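Local coordinates for protein putative amidohydrolase (Unidentified, PDB 3MKV) that probably acts as a zinc-dependent prolidase of the amidohydrolase superfamily, hydrolysing dipeptides that end in proline at a site holding two zinc ions, at residues A47-D51 against V412-E416; L3-R9 against F25-D31; G32-V37 against I372-A378; M58-I62 against S354-V358; M94-L98 against V124-L129. The contacts are given in a common frame with arbitrary orientation. Where two conformers were deposited one is given. Numbering follows the deposited sequence.

Contact 1 (A47-D51 against V412-E416); sequences AHVID and VNELE
Here the last residues of the model meet the edge strand of the N-terminal beta sheet, part of the small beta domain that flanks the TIM barrel, as in many amidohydrolases. H48-D51 run extended as that strand, pairing through the backbone with strand 5-9. Segment 412-416 leaves its own strand after N413 and bends in an Asx turn, with L415 N donating to N413 OD1 at 3.1 Å. The backbones stay apart: the closest CA atoms are those of D51 and L415, 8.3 Å from each other. Polar side chains bridge the gap. H48 (chi1 t) donates from NE2 to OE1 of E416 (chi1 m, chi2 t) at 3.1 Å, a His-carboxylate hydrogen bond in which the oxygen lies near the ring plane. D51 turns its own carboxylate elsewhere, to a salt bridge with R9. Apolar contact is slight, I50 CG2 reaching L415 CD1 at 4.3 Å. A water completes the bridge, accepting from D51 N at 2.4 Å and donating to E416 OE2 at 3.2 Å.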
# COMPACT_ATOMS: atom_id res chain seq x y z
N ALA A 47 8.07 -43.80 48.03
CA ALA A 47 7.53 -44.27 46.76
C ALA A 47 6.06 -44.70 46.83
O ALA A 47 5.66 -45.39 47.76
CB ALA A 47 8.39 -45.39 46.20
N HIS A 48 5.28 -44.29 45.84
CA HIS A 48 3.95 -44.83 45.63
C HIS A 48 4.09 -46.02 44.69
O HIS A 48 4.44 -45.86 43.52
CB HIS A 48 3.03 -43.77 45.03
CG HIS A 48 1.72 -44.31 44.53
ND1 HIS A 48 0.50 -43.89 45.02
CD2 HIS A 48 1.45 -45.25 43.59
CE1 HIS A 48 -0.47 -44.54 44.39
NE2 HIS A 48 0.08 -45.36 43.52
N VAL A 49 3.83 -47.22 45.21
CA VAL A 49 4.09 -48.45 44.48
C VAL A 49 2.99 -48.81 43.49
O VAL A 49 1.81 -48.76 43.82
CB VAL A 49 4.30 -49.64 45.45
CG1 VAL A 49 4.21 -50.98 44.70
CG2 VAL A 49 5.63 -49.50 46.17
N ILE A 50 3.39 -49.20 42.29
CA ILE A 50 2.44 -49.63 41.28
C ILE A 50 2.64 -51.11 40.92
O ILE A 50 3.66 -51.50 40.36
CB ILE A 50 2.51 -48.74 40.03
CG1 ILE A 50 2.14 -47.30 40.41
CG2 ILE A 50 1.58 -49.27 38.93
CD1 ILE A 50 2.43 -46.26 39.35
N ASP A 51 1.65 -51.93 41.26
CA ASP A 51 1.75 -53.35 41.03
C ASP A 51 1.11 -53.71 39.70
O ASP A 51 -0.08 -53.51 39.50
CB ASP A 51 1.10 -54.13 42.17
CG ASP A 51 1.67 -55.52 42.34
OD1 ASP A 51 1.70 -56.28 41.34
OD2 ASP A 51 2.08 -55.86 43.47
N VAL A 412 -3.90 -41.62 33.10
CA VAL A 412 -4.84 -42.72 33.05
C VAL A 412 -4.28 -43.90 33.83
O VAL A 412 -3.28 -44.50 33.44
CB VAL A 412 -5.10 -43.16 31.61
CG1 VAL A 412 -5.54 -44.61 31.57
CG2 VAL A 412 -6.14 -42.26 30.98
N ASN A 413 -4.93 -44.22 34.94
CA ASN A 413 -4.54 -45.37 35.74
C ASN A 413 -5.75 -46.18 36.19
O ASN A 413 -6.28 -45.96 37.28
CB ASN A 413 -3.74 -44.93 36.95
CG ASN A 413 -3.39 -46.07 37.87
OD1 ASN A 413 -3.58 -47.24 37.51
ND2 ASN A 413 -2.89 -45.75 39.06
N GLU A 414 -6.19 -47.12 35.37
CA GLU A 414 -7.32 -47.95 35.74
C GLU A 414 -6.88 -49.32 36.25
O GLU A 414 -7.44 -50.35 35.88
CB GLU A 414 -8.31 -48.08 34.59
CG GLU A 414 -7.71 -48.55 33.30
CD GLU A 414 -8.60 -48.23 32.12
OE1 GLU A 414 -8.65 -49.03 31.16
OE2 GLU A 414 -9.27 -47.17 32.17
N LEU A 415 -5.84 -49.30 37.08
CA LEU A 415 -5.39 -50.49 37.78
C LEU A 415 -5.80 -50.35 39.24
O LEU A 415 -6.20 -51.32 39.88
CB LEU A 415 -3.87 -50.60 37.70
CG LEU A 415 -3.21 -50.74 36.34
CD1 LEU A 415 -1.70 -50.68 36.48
CD2 LEU A 415 -3.63 -52.05 35.68
N GLU A 416 -5.72 -49.11 39.74
CA GLU A 416 -6.02 -48.81 41.13
C GLU A 416 -7.29 -47.96 41.25
O GLU A 416 -8.33 -48.29 40.67
CB GLU A 416 -4.84 -48.08 41.78
CG GLU A 416 -3.49 -48.64 41.38
CD GLU A 416 -2.32 -47.85 41.95
OE1 GLU A 416 -2.54 -46.74 42.48
OE2 GLU A 416 -1.18 -48.35 41.86
O HOH W 1 -0.49 -51.44 42.22

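Contact 2 (L3-R9 against F25-D31); sequences LTTFLFR and FEILIED
Two antiparallel strands, 5-9 and 25-30, form the centre of the four-stranded N-terminal sheet, their axes 4.5 Å apart at closest and their directions 163° from each other. The register pairs T5 with E30, F6 with I29, L7 with L28 and F8 with I27; F6-I29 and F8-I27 are the hydrogen-bonded pairs, the other two non-hydrogen-bonded. F8 buries the most surface. Its ring (chi1 m, chi2 -96°) lies on the same face as F6, I27 and I29, with CD2 3.9 Å from I29 CD1 and CB 4.1 Å from I27 CD1; strands 403-406 and 56-63 cover that face through M405 and I57. The F8 backbone gives N to I27 O at 3.0 Å and takes I27 N on its O at 3.1 Å. I29, nearly as well covered (chi1 m, chi2 p), sets its CB 4.0 Å from F6 CB, and their bonds are shorter: F6 N to I29 O 2.6 Å, I29 N to F6 O 2.7 Å. E26 rises beside R9, its OE1 2.9 Å from R9 CG; the charges are near (R9 NE to E26 OE1 4.5 Å, beyond a salt bridge), but their stronger partners lie elsewhere: I42 N for E26 OE2, D51 for R9. On the opposite face T5 CG2 meets L28 CD1 at 3.7 Å. Past the strand ends, T4 N makes a weak 3.5 Å hydrogen bond to D31 OD2.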
# COMPACT_ATOMS: atom_id res chain seq x y z
N LEU A 3 9.37 -34.38 46.30
CA LEU A 3 9.43 -35.85 46.01
C LEU A 3 8.04 -36.46 45.81
O LEU A 3 7.40 -36.91 46.77
CB LEU A 3 10.15 -36.60 47.13
CG LEU A 3 11.67 -36.50 47.22
CD1 LEU A 3 12.19 -37.52 48.23
CD2 LEU A 3 12.31 -36.71 45.85
N THR A 4 7.58 -36.48 44.57
CA THR A 4 6.37 -37.21 44.22
C THR A 4 6.80 -38.46 43.45
O THR A 4 7.03 -38.41 42.25
CB THR A 4 5.41 -36.37 43.39
OG1 THR A 4 4.17 -37.07 43.23
CG2 THR A 4 6.02 -36.07 42.03
N THR A 5 6.89 -39.57 44.17
CA THR A 5 7.61 -40.74 43.70
C THR A 5 6.71 -41.91 43.29
O THR A 5 5.59 -42.04 43.78
CB THR A 5 8.62 -41.22 44.77
OG1 THR A 5 9.55 -40.16 45.05
CG2 THR A 5 9.37 -42.44 44.30
N PHE A 6 7.20 -42.74 42.38
CA PHE A 6 6.47 -43.92 41.93
C PHE A 6 7.42 -45.10 41.73
O PHE A 6 8.55 -44.94 41.26
CB PHE A 6 5.71 -43.64 40.63
CG PHE A 6 4.60 -42.65 40.78
CD1 PHE A 6 3.29 -43.07 40.92
CD2 PHE A 6 4.86 -41.29 40.77
CE1 PHE A 6 2.26 -42.16 41.06
CE2 PHE A 6 3.84 -40.36 40.91
CZ PHE A 6 2.53 -40.80 41.05
N LEU A 7 6.94 -46.28 42.09
CA LEU A 7 7.72 -47.49 41.90
C LEU A 7 6.90 -48.58 41.21
O LEU A 7 5.98 -49.16 41.79
CB LEU A 7 8.29 -47.99 43.24
CG LEU A 7 9.29 -49.14 43.09
CD1 LEU A 7 10.23 -49.19 44.28
CD2 LEU A 7 8.57 -50.46 42.92
N PHE A 8 7.24 -48.82 39.95
CA PHE A 8 6.64 -49.90 39.19
C PHE A 8 7.29 -51.21 39.60
O PHE A 8 8.52 -51.32 39.64
CB PHE A 8 6.85 -49.67 37.70
CG PHE A 8 6.07 -48.50 37.15
CD1 PHE A 8 4.84 -48.71 36.55
CD2 PHE A 8 6.56 -47.22 37.25
CE1 PHE A 8 4.12 -47.65 36.04
CE2 PHE A 8 5.84 -46.15 36.75
CZ PHE A 8 4.62 -46.37 36.15
N ARG A 9 6.47 -52.21 39.92
CA ARG A 9 6.95 -53.50 40.40
C ARG A 9 6.13 -54.67 39.83
O ARG A 9 4.96 -54.53 39.55
CB ARG A 9 6.88 -53.51 41.93
CG ARG A 9 7.61 -54.66 42.60
CD ARG A 9 7.38 -54.66 44.11
NE ARG A 9 6.00 -54.97 44.47
CZ ARG A 9 5.45 -56.18 44.36
NH1 ARG A 9 4.18 -56.36 44.71
NH2 ARG A 9 6.17 -57.19 43.90
N PHE A 25 12.45 -56.69 36.77
CA PHE A 25 12.94 -55.34 37.02
C PHE A 25 11.97 -54.49 37.82
O PHE A 25 10.76 -54.73 37.84
CB PHE A 25 13.26 -54.62 35.71
CG PHE A 25 14.55 -55.05 35.09
CD1 PHE A 25 15.73 -54.39 35.40
CD2 PHE A 25 14.59 -56.11 34.19
CE1 PHE A 25 16.93 -54.79 34.83
CE2 PHE A 25 15.78 -56.51 33.62
CZ PHE A 25 16.96 -55.85 33.94
N GLU A 26 12.51 -53.48 38.49
CA GLU A 26 11.70 -52.48 39.15
C GLU A 26 12.14 -51.10 38.66
O GLU A 26 13.33 -50.88 38.35
CB GLU A 26 11.83 -52.59 40.67
CG GLU A 26 11.22 -53.87 41.23
CD GLU A 26 11.14 -53.87 42.75
OE1 GLU A 26 10.39 -54.70 43.31
OE2 GLU A 26 11.81 -53.04 43.40
N ILE A 27 11.20 -50.17 38.56
CA ILE A 27 11.50 -48.84 38.04
C ILE A 27 11.16 -47.76 39.06
O ILE A 27 10.06 -47.74 39.61
CB ILE A 27 10.76 -48.58 36.71
CG1 ILE A 27 10.75 -49.84 35.84
CG2 ILE A 27 11.41 -47.42 35.96
CD1 ILE A 27 9.69 -49.83 34.77
N LEU A 28 12.11 -46.88 39.31
CA LEU A 28 11.91 -45.81 40.28
C LEU A 28 11.71 -44.47 39.59
O LEU A 28 12.64 -43.93 38.99
CB LEU A 28 13.10 -45.73 41.24
CG LEU A 28 13.03 -44.63 42.30
CD1 LEU A 28 11.92 -44.91 43.31
CD2 LEU A 28 14.37 -44.50 43.00
N ILE A 29 10.49 -43.95 39.66
CA ILE A 29 10.16 -42.66 39.08
C ILE A 29 10.00 -41.63 40.17
O ILE A 29 9.29 -41.86 41.15
CB ILE A 29 8.85 -42.73 38.29
CG1 ILE A 29 9.06 -43.51 37.00
CG2 ILE A 29 8.31 -41.32 38.02
CD1 ILE A 29 9.67 -44.86 37.24
N GLU A 30 10.64 -40.48 40.00
CA GLU A 30 10.39 -39.36 40.90
C GLU A 30 10.68 -38.02 40.25
O GLU A 30 11.72 -37.82 39.62
CB GLU A 30 11.19 -39.52 42.20
CG GLU A 30 12.68 -39.35 42.03
CD GLU A 30 13.43 -39.74 43.28
OE1 GLU A 30 13.32 -40.91 43.70
OE2 GLU A 30 14.13 -38.87 43.84
N ASP A 31 9.73 -37.10 40.39
CA ASP A 31 9.85 -35.75 39.83
C ASP A 31 10.05 -35.73 38.31
O ASP A 31 10.93 -35.04 37.80
CB ASP A 31 10.97 -34.98 40.52
CG ASP A 31 10.57 -34.48 41.89
OD1 ASP A 31 11.44 -33.93 42.59
OD2 ASP A 31 9.38 -34.64 42.27

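Contact 3 (G32-V37 against I372-A378); sequences GFIREV and IVPGAHA
A loop with no regular strand of its own docks along strand 33-38, an outermost strand of the N-terminal sheet within this chain, pairing through a single bridge, F33 with H377. The loop lies between helix 348-362 and strand 380-383, so the contact ties the C-terminal part of the chain to the sheet edge. It folds into a type II beta turn, V373 to A376 (A376 N to V373 O 3.1 Å), with G375 at 98°/-12°. Backbone hydrogen bonds run A378 N to G32 O (2.7 Å), I34 N to A376 O (2.9 Å) and G375 N to I34 O (2.6 Å). I34 (chi1 m, chi2 m) points into the loop, CD1 3.9 Å from A378 CB. V37 (chi1 t) puts CG2 4.0 Å from I372 CG2. Between them R35 and E36 both lie opposite L28 of the neighbouring strand 25-30, a classic beta bulge. The F33 and H377 rings meet obliquely, planes at 31°, with F33 CE1 over one imidazole face, 3.8 Å from H377 CD2.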
# COMPACT_ATOMS: atom_id res chain seq x y z
N GLY A 32 9.23 -36.50 37.60
CA GLY A 32 9.21 -36.45 36.15
C GLY A 32 10.19 -37.37 35.44
O GLY A 32 10.07 -37.59 34.24
N PHE A 33 11.16 -37.91 36.16
CA PHE A 33 12.20 -38.70 35.52
C PHE A 33 12.36 -40.11 36.05
O PHE A 33 12.05 -40.39 37.21
CB PHE A 33 13.54 -37.97 35.60
CG PHE A 33 13.57 -36.67 34.86
CD1 PHE A 33 13.98 -36.63 33.54
CD2 PHE A 33 13.17 -35.50 35.48
CE1 PHE A 33 14.01 -35.43 32.84
CE2 PHE A 33 13.19 -34.29 34.79
CZ PHE A 33 13.61 -34.26 33.47
N ILE A 34 12.83 -41.01 35.19
CA ILE A 34 13.24 -42.34 35.61
C ILE A 34 14.51 -42.22 36.44
O ILE A 34 15.49 -41.61 36.00
CB ILE A 34 13.55 -43.23 34.40
CG1 ILE A 34 12.34 -43.32 33.47
CG2 ILE A 34 14.05 -44.59 34.88
CD1 ILE A 34 11.05 -43.54 34.19
N ARG A 35 14.50 -42.79 37.63
CA ARG A 35 15.60 -42.62 38.57
C ARG A 35 16.45 -43.89 38.63
O ARG A 35 17.68 -43.82 38.59
CB ARG A 35 15.06 -42.27 39.95
CG ARG A 35 16.13 -41.88 40.96
CD ARG A 35 16.68 -40.48 40.69
NE ARG A 35 18.10 -40.40 41.01
CZ ARG A 35 18.81 -39.27 41.02
NH1 ARG A 35 18.22 -38.11 40.76
NH2 ARG A 35 20.10 -39.31 41.32
N GLU A 36 15.79 -45.03 38.71
CA GLU A 36 16.48 -46.31 38.76
C GLU A 36 15.72 -47.37 37.98
O GLU A 36 14.49 -47.35 37.92
CB GLU A 36 16.69 -46.77 40.20
CG GLU A 36 17.58 -45.86 41.03
CD GLU A 36 17.55 -46.21 42.51
OE1 GLU A 36 17.58 -45.27 43.34
OE2 GLU A 36 17.47 -47.41 42.85
N VAL A 37 16.47 -48.30 37.40
CA VAL A 37 15.90 -49.41 36.66
C VAL A 37 16.77 -50.64 36.91
O VAL A 37 17.72 -50.90 36.16
CB VAL A 37 15.85 -49.10 35.14
CG1 VAL A 37 15.23 -50.26 34.37
CG2 VAL A 37 15.08 -47.81 34.88
N ILE A 372 13.01 -46.62 28.73
CA ILE A 372 12.94 -46.51 30.18
C ILE A 372 14.32 -46.70 30.82
O ILE A 372 14.70 -47.81 31.18
CB ILE A 372 11.94 -47.52 30.77
CG1 ILE A 372 10.51 -47.15 30.36
CG2 ILE A 372 12.05 -47.56 32.28
CD1 ILE A 372 9.55 -48.31 30.44
N VAL A 373 15.06 -45.60 30.94
CA VAL A 373 16.41 -45.60 31.49
C VAL A 373 16.56 -44.45 32.48
O VAL A 373 15.85 -43.45 32.38
CB VAL A 373 17.50 -45.42 30.40
CG1 VAL A 373 17.61 -46.65 29.53
CG2 VAL A 373 17.22 -44.17 29.56
N PRO A 374 17.49 -44.59 33.45
CA PRO A 374 17.71 -43.54 34.44
C PRO A 374 18.06 -42.21 33.78
O PRO A 374 18.94 -42.15 32.92
CB PRO A 374 18.91 -44.05 35.25
CG PRO A 374 18.87 -45.52 35.07
CD PRO A 374 18.36 -45.76 33.67
N GLY A 375 17.35 -41.15 34.18
CA GLY A 375 17.62 -39.81 33.68
C GLY A 375 16.66 -39.42 32.57
O GLY A 375 16.60 -38.25 32.19
N ALA A 376 15.92 -40.41 32.05
CA ALA A 376 14.95 -40.20 30.98
C ALA A 376 13.63 -39.66 31.51
O ALA A 376 13.38 -39.67 32.72
CB ALA A 376 14.71 -41.52 30.22
N HIS A 377 12.78 -39.18 30.61
CA HIS A 377 11.46 -38.68 31.03
C HIS A 377 10.59 -39.85 31.47
O HIS A 377 10.55 -40.89 30.81
CB HIS A 377 10.78 -37.89 29.91
CG HIS A 377 11.39 -36.55 29.66
ND1 HIS A 377 12.28 -36.32 28.64
CD2 HIS A 377 11.24 -35.37 30.31
CE1 HIS A 377 12.66 -35.05 28.67
NE2 HIS A 377 12.04 -34.46 29.67
N ALA A 378 9.89 -39.67 32.59
CA ALA A 378 8.99 -40.70 33.08
C ALA A 378 7.71 -40.67 32.25
O ALA A 378 6.64 -40.31 32.75
CB ALA A 378 8.69 -40.51 34.56

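Contact 4 (M58-I62 against S354-V358); sequences MPGLI and SATIV
In this buried contact a strand that passes from the small beta domain into the TIM barrel meets a distorted helix: in 58-62, part of strand 56-63 interrupted at G60, M58 and G60 pair with 379-381 and L61 with 101-103; 354-358 belong to helix 348-362. S354 keeps helical angles (phi -58°, psi -50°). At A355 (-87°/13°) and T356 (-139°/-94°) the backbone departs from them: the helix widens into a pi-type turn and kinks, with no bond from the N of T356 or I357 to the turn before. In this distorted turn A355 O accepts from outside the helix: I62 N donates to it at 2.8 Å where the two CA atoms come within 5.0 Å. The methyl of A355 also packs on L61 (chi1 m, chi2 t), CB to CD2 4.2 Å; F339 touches both side chains. T356 (chi1 p) returns its OG1 to I352 O within the helix, while CG2 lies 4.1 Å from G60 O and 4.5 Å from P59 CB. By I357 and V358 helical angles have resumed. I62, extended with chi1 m and chi2 t, closes the contact by carrying CD1 to 3.7 Å from T356 O.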
# COMPACT_ATOMS: atom_id res chain seq x y z
N MET A 58 6.17 -50.53 29.24
CA MET A 58 6.92 -50.10 28.06
C MET A 58 7.02 -48.58 27.98
O MET A 58 6.22 -47.86 28.60
CB MET A 58 6.27 -50.66 26.78
CG MET A 58 4.90 -50.08 26.48
SD MET A 58 4.31 -50.48 24.83
CE MET A 58 5.56 -49.63 23.87
N PRO A 59 7.97 -48.07 27.18
CA PRO A 59 8.14 -46.62 27.06
C PRO A 59 6.95 -45.97 26.36
O PRO A 59 6.24 -46.64 25.60
CB PRO A 59 9.39 -46.47 26.20
CG PRO A 59 9.99 -47.84 26.09
CD PRO A 59 8.90 -48.82 26.33
N GLY A 60 6.74 -44.69 26.61
CA GLY A 60 5.74 -43.89 25.89
C GLY A 60 5.94 -43.96 24.39
O GLY A 60 7.08 -43.94 23.90
N LEU A 61 4.85 -44.05 23.65
CA LEU A 61 4.94 -44.13 22.20
C LEU A 61 5.12 -42.73 21.61
O LEU A 61 4.66 -41.75 22.19
CB LEU A 61 3.68 -44.77 21.62
CG LEU A 61 3.25 -46.13 22.14
CD1 LEU A 61 1.77 -46.32 21.84
CD2 LEU A 61 4.07 -47.22 21.48
N ILE A 62 5.77 -42.67 20.45
CA ILE A 62 6.05 -41.41 19.77
C ILE A 62 5.50 -41.43 18.34
O ILE A 62 5.79 -42.34 17.58
CB ILE A 62 7.58 -41.15 19.73
CG1 ILE A 62 8.17 -41.27 21.15
CG2 ILE A 62 7.90 -39.79 19.09
CD1 ILE A 62 9.65 -40.93 21.25
N SER A 354 10.36 -48.47 16.07
CA SER A 354 9.95 -47.33 15.27
C SER A 354 9.36 -46.22 16.10
O SER A 354 9.74 -45.06 15.97
CB SER A 354 8.91 -47.77 14.25
OG SER A 354 9.51 -47.89 12.99
N ALA A 355 8.40 -46.61 16.96
CA ALA A 355 7.59 -45.66 17.69
C ALA A 355 8.26 -45.25 18.99
O ALA A 355 7.63 -44.62 19.83
CB ALA A 355 6.25 -46.23 17.98
N THR A 356 9.54 -45.59 19.12
CA THR A 356 10.23 -45.39 20.39
C THR A 356 11.65 -44.87 20.17
O THR A 356 11.86 -43.67 20.04
CB THR A 356 10.23 -46.69 21.26
OG1 THR A 356 10.70 -47.80 20.49
CG2 THR A 356 8.83 -47.00 21.79
N ILE A 357 12.62 -45.78 20.14
CA ILE A 357 14.01 -45.35 20.07
C ILE A 357 14.39 -44.70 18.74
O ILE A 357 15.21 -43.79 18.71
CB ILE A 357 15.01 -46.49 20.39
CG1 ILE A 357 14.76 -47.71 19.51
CG2 ILE A 357 14.98 -46.84 21.87
CD1 ILE A 357 15.84 -48.77 19.64
N VAL A 358 13.78 -45.16 17.65
CA VAL A 358 14.06 -44.58 16.36
C VAL A 358 13.48 -43.17 16.30
O VAL A 358 14.18 -42.21 15.96
CB VAL A 358 13.48 -45.43 15.21
CG1 VAL A 358 13.85 -44.81 13.86
CG2 VAL A 358 13.96 -46.88 15.29

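Contact 5 (M94-L98 against V124-L129); sequences MRAML and VEGPRL
M94 carries much of this contact. With chi1 m, chi2 t and chi3 m its side chain runs out from the helix so that CE lies 3.9 Å from V124 CG2 and SD 4.2 Å from L129 CD1; F115 and V119 of helix 113-120 touch it as well. Its CB is 4.2 Å from P127 CD, and the same proline carbon comes 3.2 Å from M94 O. M97 (chi1 m, chi2 t, chi3 t) sets CB 3.6 Å from P127 CG, then leads away to Q332 and Q335. The two segments belong to the first beta-alpha units of the TIM barrel: 94-98 lies near the end of helix 83-99, and V124-P127 form the extended lead into strand 128-131, which pairs parallel with strand 102-107. The backbones come closest at M94 and G126, CA to CA 4.9 Å. G126 is almost fully extended (178°/-174°); a CB there would sit about 3.0 Å from M94 CB and clash with P127 CD. L98 (chi1 t, chi2 p) lays CD2 3.7 Å from G126 O, beside F411. V124 (chi1 m) also packs on L88 of a second subunit. At the more exposed edge R95, its chi1 off-well at -140°, meets E125 (chi1 m, chi2 t) in a salt bridge, R95 NH2 to E125 OE1 2.8 Å, with the oxygen over one face of the guanidinium.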
# COMPACT_ATOMS: atom_id res chain seq x y z
N MET A 94 -6.12 -33.97 20.82
CA MET A 94 -4.88 -34.17 21.56
C MET A 94 -5.05 -35.17 22.71
O MET A 94 -4.14 -35.95 23.01
CB MET A 94 -4.35 -32.84 22.09
CG MET A 94 -3.57 -32.01 21.07
SD MET A 94 -2.90 -30.50 21.79
CE MET A 94 -4.41 -29.65 22.25
N ARG A 95 -6.22 -35.12 23.34
CA ARG A 95 -6.52 -35.96 24.50
C ARG A 95 -6.57 -37.44 24.10
O ARG A 95 -6.13 -38.32 24.84
CB ARG A 95 -7.86 -35.54 25.08
CG ARG A 95 -7.91 -35.53 26.58
CD ARG A 95 -8.90 -34.47 27.09
NE ARG A 95 -8.82 -34.32 28.54
CZ ARG A 95 -9.26 -35.24 29.39
NH1 ARG A 95 -9.81 -36.36 28.94
NH2 ARG A 95 -9.15 -35.03 30.70
N ALA A 96 -7.11 -37.71 22.92
CA ALA A 96 -7.26 -39.08 22.47
C ALA A 96 -5.93 -39.70 22.07
O ALA A 96 -5.77 -40.92 22.16
CB ALA A 96 -8.26 -39.15 21.33
N MET A 97 -4.97 -38.86 21.65
CA MET A 97 -3.65 -39.36 21.24
C MET A 97 -2.97 -39.92 22.46
O MET A 97 -2.42 -41.02 22.43
CB MET A 97 -2.77 -38.25 20.62
CG MET A 97 -3.27 -37.68 19.28
SD MET A 97 -2.19 -36.39 18.61
CE MET A 97 -2.80 -36.25 16.96
N LEU A 98 -3.03 -39.15 23.55
CA LEU A 98 -2.44 -39.53 24.82
C LEU A 98 -3.05 -40.82 25.36
O LEU A 98 -2.34 -41.69 25.86
CB LEU A 98 -2.60 -38.39 25.82
CG LEU A 98 -1.80 -38.50 27.11
CD1 LEU A 98 -0.31 -38.79 26.85
CD2 LEU A 98 -1.97 -37.20 27.93
N VAL A 124 -4.08 -27.78 29.04
CA VAL A 124 -4.80 -28.89 28.42
C VAL A 124 -3.98 -30.16 28.63
O VAL A 124 -2.82 -30.09 29.04
CB VAL A 124 -5.02 -28.70 26.90
CG1 VAL A 124 -5.41 -27.28 26.58
CG2 VAL A 124 -3.79 -29.13 26.11
N GLU A 125 -4.58 -31.32 28.36
CA GLU A 125 -3.85 -32.58 28.42
C GLU A 125 -3.61 -33.12 27.03
O GLU A 125 -4.50 -33.10 26.17
CB GLU A 125 -4.63 -33.62 29.22
CG GLU A 125 -4.67 -33.38 30.72
CD GLU A 125 -5.63 -34.33 31.41
OE1 GLU A 125 -6.38 -35.03 30.69
OE2 GLU A 125 -5.63 -34.39 32.66
N GLY A 126 -2.40 -33.60 26.79
CA GLY A 126 -2.08 -34.21 25.52
C GLY A 126 -0.64 -34.66 25.45
O GLY A 126 0.09 -34.58 26.44
N PRO A 127 -0.22 -35.11 24.28
CA PRO A 127 1.15 -35.53 24.11
C PRO A 127 2.08 -34.32 24.23
O PRO A 127 1.68 -33.20 23.94
CB PRO A 127 1.19 -36.07 22.68
CG PRO A 127 -0.23 -36.21 22.24
CD PRO A 127 -1.01 -35.22 23.04
N ARG A 128 3.31 -34.55 24.67
CA ARG A 128 4.34 -33.55 24.57
C ARG A 128 4.45 -33.22 23.09
O ARG A 128 4.41 -34.12 22.24
CB ARG A 128 5.66 -34.10 25.10
CG ARG A 128 6.85 -33.25 24.79
CD ARG A 128 8.12 -33.89 25.30
NE ARG A 128 8.06 -34.21 26.72
CZ ARG A 128 7.64 -35.37 27.21
NH1 ARG A 128 7.24 -36.33 26.38
NH2 ARG A 128 7.62 -35.58 28.52
N LEU A 129 4.58 -31.94 22.77
CA LEU A 129 4.47 -31.49 21.37
C LEU A 129 5.78 -30.99 20.80
O LEU A 129 6.39 -30.08 21.35
CB LEU A 129 3.41 -30.40 21.23
CG LEU A 129 1.93 -30.74 21.39
CD1 LEU A 129 1.10 -29.52 21.00
CD2 LEU A 129 1.53 -31.93 20.53

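From the N terminus, contact 2 closes first, joining strands 5-9 and 25-30 across a 15-residue connection that holds strands 12-13 and 22-23. Strand 33-38 opens contact 3, which waits for residues 372-378; strand 48-51 opens contact 1, completed at the C terminus. Contacts 1 and 3 therefore cross. Contact 4 is nested inside both, and contact 5, whose segments are only 26 residues apart, inside contact 4. Contacts 1, 2 and 3 share the N-terminal sheet: I50 N lies 2.6 Å from L7 O, and L28 O 2.6 Å from R35 N. I372 of contact 3 packs on contact 4, its CD1 3.5 Å from M58 C, on the strand that leads into the barrel; contacts 4 and 5 do not touch.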